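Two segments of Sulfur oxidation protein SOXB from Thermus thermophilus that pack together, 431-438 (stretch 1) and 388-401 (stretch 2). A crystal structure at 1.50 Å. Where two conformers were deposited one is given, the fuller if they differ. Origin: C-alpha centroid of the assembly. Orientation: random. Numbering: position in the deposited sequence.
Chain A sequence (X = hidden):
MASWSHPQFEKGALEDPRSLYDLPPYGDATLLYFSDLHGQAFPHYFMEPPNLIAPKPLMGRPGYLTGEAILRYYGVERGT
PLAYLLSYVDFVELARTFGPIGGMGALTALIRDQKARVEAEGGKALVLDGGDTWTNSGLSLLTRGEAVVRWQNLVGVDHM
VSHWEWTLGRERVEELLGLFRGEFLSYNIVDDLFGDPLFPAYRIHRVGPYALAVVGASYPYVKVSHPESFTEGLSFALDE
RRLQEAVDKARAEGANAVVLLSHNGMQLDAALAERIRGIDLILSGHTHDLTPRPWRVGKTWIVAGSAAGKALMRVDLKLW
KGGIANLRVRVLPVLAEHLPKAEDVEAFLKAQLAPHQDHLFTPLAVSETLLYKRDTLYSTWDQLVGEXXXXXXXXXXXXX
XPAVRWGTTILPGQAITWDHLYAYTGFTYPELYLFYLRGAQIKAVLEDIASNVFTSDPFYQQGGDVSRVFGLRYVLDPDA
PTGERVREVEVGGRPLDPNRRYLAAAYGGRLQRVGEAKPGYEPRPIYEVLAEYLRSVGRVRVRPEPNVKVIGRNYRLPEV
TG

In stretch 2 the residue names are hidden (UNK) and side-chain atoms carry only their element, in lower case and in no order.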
# COMPACT_ATOMS: atom_id res chain seq x y z
N GLU A 431 -15.23 -6.78 -10.21
CA GLU A 431 -16.50 -7.46 -10.10
C GLU A 431 -16.94 -7.82 -8.69
O GLU A 431 -16.18 -8.40 -7.91
CB GLU A 431 -16.49 -8.72 -10.97
CG GLU A 431 -16.42 -8.43 -12.46
CD GLU A 431 -15.00 -8.22 -12.98
OE1 GLU A 431 -14.04 -8.31 -12.18
OE2 GLU A 431 -14.84 -7.98 -14.19
N LEU A 432 -18.21 -7.55 -8.41
CA LEU A 432 -18.84 -7.96 -7.17
C LEU A 432 -19.51 -9.30 -7.48
O LEU A 432 -20.25 -9.42 -8.47
CB LEU A 432 -19.90 -6.94 -6.73
CG LEU A 432 -20.73 -7.38 -5.52
CD1 LEU A 432 -19.90 -7.44 -4.24
CD2 LEU A 432 -21.94 -6.45 -5.32
N TYR A 433 -19.23 -10.30 -6.66
CA TYR A 433 -19.81 -11.63 -6.85
C TYR A 433 -20.77 -11.94 -5.71
O TYR A 433 -20.47 -11.63 -4.56
CB TYR A 433 -18.70 -12.69 -6.85
CG TYR A 433 -17.76 -12.59 -8.02
CD1 TYR A 433 -18.09 -13.15 -9.24
CD2 TYR A 433 -16.58 -11.87 -7.93
CE1 TYR A 433 -17.25 -13.05 -10.33
CE2 TYR A 433 -15.72 -11.77 -9.00
CZ TYR A 433 -16.06 -12.36 -10.20
OH TYR A 433 -15.21 -12.25 -11.29
N LEU A 434 -21.90 -12.58 -6.03
CA LEU A 434 -22.88 -13.01 -5.03
C LEU A 434 -22.91 -14.54 -5.09
O LEU A 434 -23.05 -15.12 -6.17
CB LEU A 434 -24.28 -12.45 -5.35
CG LEU A 434 -24.68 -11.16 -4.62
CD1 LEU A 434 -23.63 -10.07 -4.74
CD2 LEU A 434 -26.04 -10.63 -5.07
N PHE A 435 -22.73 -15.19 -3.95
CA PHE A 435 -22.64 -16.64 -3.93
C PHE A 435 -22.91 -17.17 -2.54
O PHE A 435 -22.69 -16.47 -1.55
CB PHE A 435 -21.24 -17.07 -4.39
CG PHE A 435 -20.13 -16.39 -3.63
CD1 PHE A 435 -19.62 -16.93 -2.46
CD2 PHE A 435 -19.69 -15.13 -4.03
CE1 PHE A 435 -18.63 -16.26 -1.73
CE2 PHE A 435 -18.72 -14.45 -3.31
CZ PHE A 435 -18.19 -15.01 -2.16
N TYR A 436 -23.35 -18.42 -2.46
CA TYR A 436 -23.61 -19.03 -1.17
C TYR A 436 -22.37 -19.68 -0.58
O TYR A 436 -21.59 -20.32 -1.30
CB TYR A 436 -24.74 -20.08 -1.25
CG TYR A 436 -26.08 -19.49 -1.62
CD1 TYR A 436 -26.88 -18.90 -0.65
CD2 TYR A 436 -26.47 -19.40 -2.95
CE1 TYR A 436 -28.09 -18.32 -0.98
CE2 TYR A 436 -27.69 -18.82 -3.30
CZ TYR A 436 -28.48 -18.27 -2.31
OH TYR A 436 -29.68 -17.69 -2.65
N LEU A 437 -22.24 -19.56 0.73
CA LEU A 437 -21.17 -20.21 1.47
C LEU A 437 -21.83 -20.93 2.63
O LEU A 437 -22.74 -20.39 3.26
CB LEU A 437 -20.22 -19.17 2.07
CG LEU A 437 -19.22 -18.48 1.16
CD1 LEU A 437 -18.38 -17.48 1.97
CD2 LEU A 437 -18.31 -19.47 0.43
N ARG A 438 -21.35 -22.12 2.96
CA ARG A 438 -21.85 -22.79 4.15
C ARG A 438 -21.22 -22.08 5.34
O ARG A 438 -20.12 -21.52 5.22
CB ARG A 438 -21.42 -24.26 4.14
CG ARG A 438 -22.09 -25.05 3.03
CD ARG A 438 -21.48 -26.44 2.91
NE ARG A 438 -20.21 -26.41 2.19
CZ ARG A 438 -19.02 -26.54 2.76
NH1 ARG A 438 -18.93 -26.69 4.08
NH2 ARG A 438 -17.93 -26.50 2.02
N UNK A 388 -23.86 -0.44 1.44
CA UNK A 388 -24.29 -0.19 0.06
C UNK A 388 -24.71 -1.51 -0.61
O UNK A 388 -25.77 -1.60 -1.26
c UNK A 388 -23.17 0.46 -0.75
N UNK A 389 -23.90 -2.54 -0.44
CA UNK A 389 -24.20 -3.83 -1.04
C UNK A 389 -25.52 -4.37 -0.50
O UNK A 389 -26.38 -4.81 -1.28
c UNK A 389 -21.82 -4.41 -1.69
c UNK A 389 -23.47 -6.26 -1.25
c UNK A 389 -23.03 -4.84 -0.86
N UNK A 390 -25.72 -4.31 0.81
CA UNK A 390 -26.96 -4.82 1.40
C UNK A 390 -28.17 -3.99 1.00
O UNK A 390 -29.28 -4.50 0.90
n UNK A 390 -26.09 -8.26 6.49
c UNK A 390 -25.56 -7.75 5.19
c UNK A 390 -26.84 -4.92 2.92
c UNK A 390 -25.97 -6.08 3.36
c UNK A 390 -26.25 -6.46 4.80
N UNK A 391 -27.96 -2.70 0.77
CA UNK A 391 -29.06 -1.83 0.36
C UNK A 391 -29.55 -2.21 -1.03
O UNK A 391 -30.76 -2.21 -1.29
c UNK A 391 -28.63 -0.35 0.39
N UNK A 392 -28.62 -2.51 -1.93
CA UNK A 392 -28.99 -2.85 -3.30
C UNK A 392 -29.33 -4.32 -3.48
O UNK A 392 -30.14 -4.68 -4.35
c UNK A 392 -27.95 -2.35 -4.31
c UNK A 392 -26.72 -0.25 -5.00
c UNK A 392 -28.28 -2.85 -5.71
c UNK A 392 -27.89 -0.82 -4.28
N UNK A 393 -28.75 -5.17 -2.63
CA UNK A 393 -29.01 -6.61 -2.65
C UNK A 393 -29.37 -7.09 -1.25
O UNK A 393 -28.56 -7.69 -0.55
o UNK A 393 -26.02 -5.59 -8.23
c UNK A 393 -25.80 -5.56 -5.84
c UNK A 393 -27.48 -6.92 -6.89
c UNK A 393 -26.43 -6.03 -6.98
c UNK A 393 -26.24 -6.00 -4.61
c UNK A 393 -27.29 -6.89 -4.49
c UNK A 393 -27.77 -7.36 -3.14
c UNK A 393 -27.90 -7.35 -5.65
N UNK A 394 -30.61 -6.82 -0.82
CA UNK A 394 -31.11 -7.15 0.51
C UNK A 394 -31.02 -8.63 0.90
O UNK A 394 -31.02 -8.95 2.09
c UNK A 394 -32.57 -6.66 0.47
c UNK A 394 -32.61 -5.65 -0.64
c UNK A 394 -31.61 -6.13 -1.65
N UNK A 395 -30.92 -9.52 -0.09
CA UNK A 395 -30.80 -10.94 0.19
C UNK A 395 -29.44 -11.32 0.78
O UNK A 395 -29.29 -12.35 1.43
c UNK A 395 -32.24 -11.25 -1.91
c UNK A 395 -31.05 -11.75 -1.09
o UNK A 395 -31.06 -9.43 -2.95
c UNK A 395 -31.84 -10.40 -3.11
o UNK A 395 -32.34 -10.68 -4.21
N UNK A 396 -28.44 -10.46 0.57
CA UNK A 396 -27.08 -10.74 1.06
C UNK A 396 -26.99 -10.69 2.58
O UNK A 396 -27.39 -9.70 3.20
c UNK A 396 -24.68 -10.01 1.05
c UNK A 396 -26.02 -10.01 -1.07
c UNK A 396 -26.06 -9.80 0.42
N UNK A 397 -26.39 -11.73 3.15
CA UNK A 397 -26.22 -11.84 4.60
C UNK A 397 -24.85 -11.40 5.10
O UNK A 397 -24.75 -10.86 6.19
c UNK A 397 -27.99 -13.63 4.80
o UNK A 397 -28.52 -15.65 5.89
o UNK A 397 -28.26 -15.73 3.72
c UNK A 397 -28.25 -15.12 4.81
c UNK A 397 -26.54 -13.26 5.07
N UNK A 398 -23.81 -11.65 4.31
CA UNK A 398 -22.46 -11.26 4.69
C UNK A 398 -21.75 -10.67 3.47
O UNK A 398 -21.82 -11.21 2.38
c UNK A 398 -22.17 -12.81 6.66
c UNK A 398 -21.67 -12.45 5.27
c UNK A 398 -21.73 -13.66 4.33
N UNK A 399 -21.05 -9.55 3.67
CA UNK A 399 -20.30 -8.92 2.59
C UNK A 399 -18.82 -8.96 2.95
O UNK A 399 -18.43 -8.36 3.96
c UNK A 399 -20.73 -7.47 2.35
c UNK A 399 -22.26 -7.36 2.12
c UNK A 399 -19.93 -6.85 1.21
N UNK A 400 -18.01 -9.64 2.13
CA UNK A 400 -16.57 -9.72 2.37
C UNK A 400 -15.86 -8.64 1.56
O UNK A 400 -15.87 -8.68 0.33
c UNK A 400 -16.03 -11.09 1.93
c UNK A 400 -15.65 -12.79 3.74
c UNK A 400 -17.33 -14.39 4.35
c UNK A 400 -18.17 -13.86 3.39
c UNK A 400 -16.49 -12.23 2.79
c UNK A 400 -16.06 -13.86 4.52
c UNK A 400 -17.75 -12.79 2.61
N UNK A 401 -15.23 -7.70 2.26
CA UNK A 401 -14.49 -6.62 1.61
C UNK A 401 -13.01 -6.90 1.72
O UNK A 401 -12.53 -7.34 2.77
o UNK A 401 -16.11 -4.82 1.95
c UNK A 401 -14.81 -5.28 2.29

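Position 388 carries a single side-chain carbon, out of reach of stretch 1: Ala 388, in a helix that begins earlier in the chain. Position 389 has three carbons, one bearing the other two; its CA-to-CB bond points toward stretch 1, and one carbon of the fork lies 4.2 Å from Leu 432 CD2. The short fork is Val 389, and the touching atom is CG2. At 390 four carbons run in a row to a nitrogen, far from stretch 1. This is Lys 390, whose NZ donates to the backbone O of position 397 at 2.9 Å, tying the helix to the segment that follows it. Position 391, one exposed carbon, is Ala 391. Position 392 has four carbons forked at the first, one arm two carbons long, and makes no contact: Ile 392.

Position 393 shows one carbon and a six-carbon ring bearing an oxygen. The ring meets two leucines obliquely, one carbon 3.8 Å from Leu 434 CD2 and another 4.0 Å from Leu 432 CD2. It is Tyr 393, the atoms being CD1 and CE2. Its backbone N donates a hydrogen bond to Val 389 O at 2.8 Å, yet it is the first residue to leave helical phi/psi.

At 394 three carbons close a ring onto the backbone nitrogen: Pro 394, exposed. Position 395 has three carbons, the last with two oxygens, and no contact within range; it is Glu 395. Position 396 has three carbons, forked at the first, and although CA-to-CB points sideways, one carbon reaches 4.0 Å from Leu 434 CG. This is Val 396, touching through CG2. It ends the type I turn begun at Tyr 393, its N donating a hydrogen bond to Tyr 393 O at 3.0 Å.

Position 397, again three carbons ending in two oxygens, is Glu 397, with OE2 hydrogen-bonded elsewhere. Positions 398 and 399 each have three carbons forked at the first: Val 398 and Val 399, both buried but not touching stretch 1. Position 400 has one carbon and a plain six-carbon ring, one ring carbon 3.9 Å from Leu 437 CD1: Phe 400, through CE2. Position 401, one carbon and one oxygen, is Ser 401, out of reach.

The rule here is apolar packing without a hydrogen bond between the stretches. Leu 432 and Leu 434 point toward stretch 2, while Tyr 433 between them is out of reach, the alternation of an extended chain. The Tyr 393 ring lies against both leucines, its hydroxyl satisfied elsewhere in the structure. Helix end, turn and strand each supply apolar atoms, burying 315 Å² in all.

Stretch 2, residues 388-401: AVKAIYPEVEVVFS
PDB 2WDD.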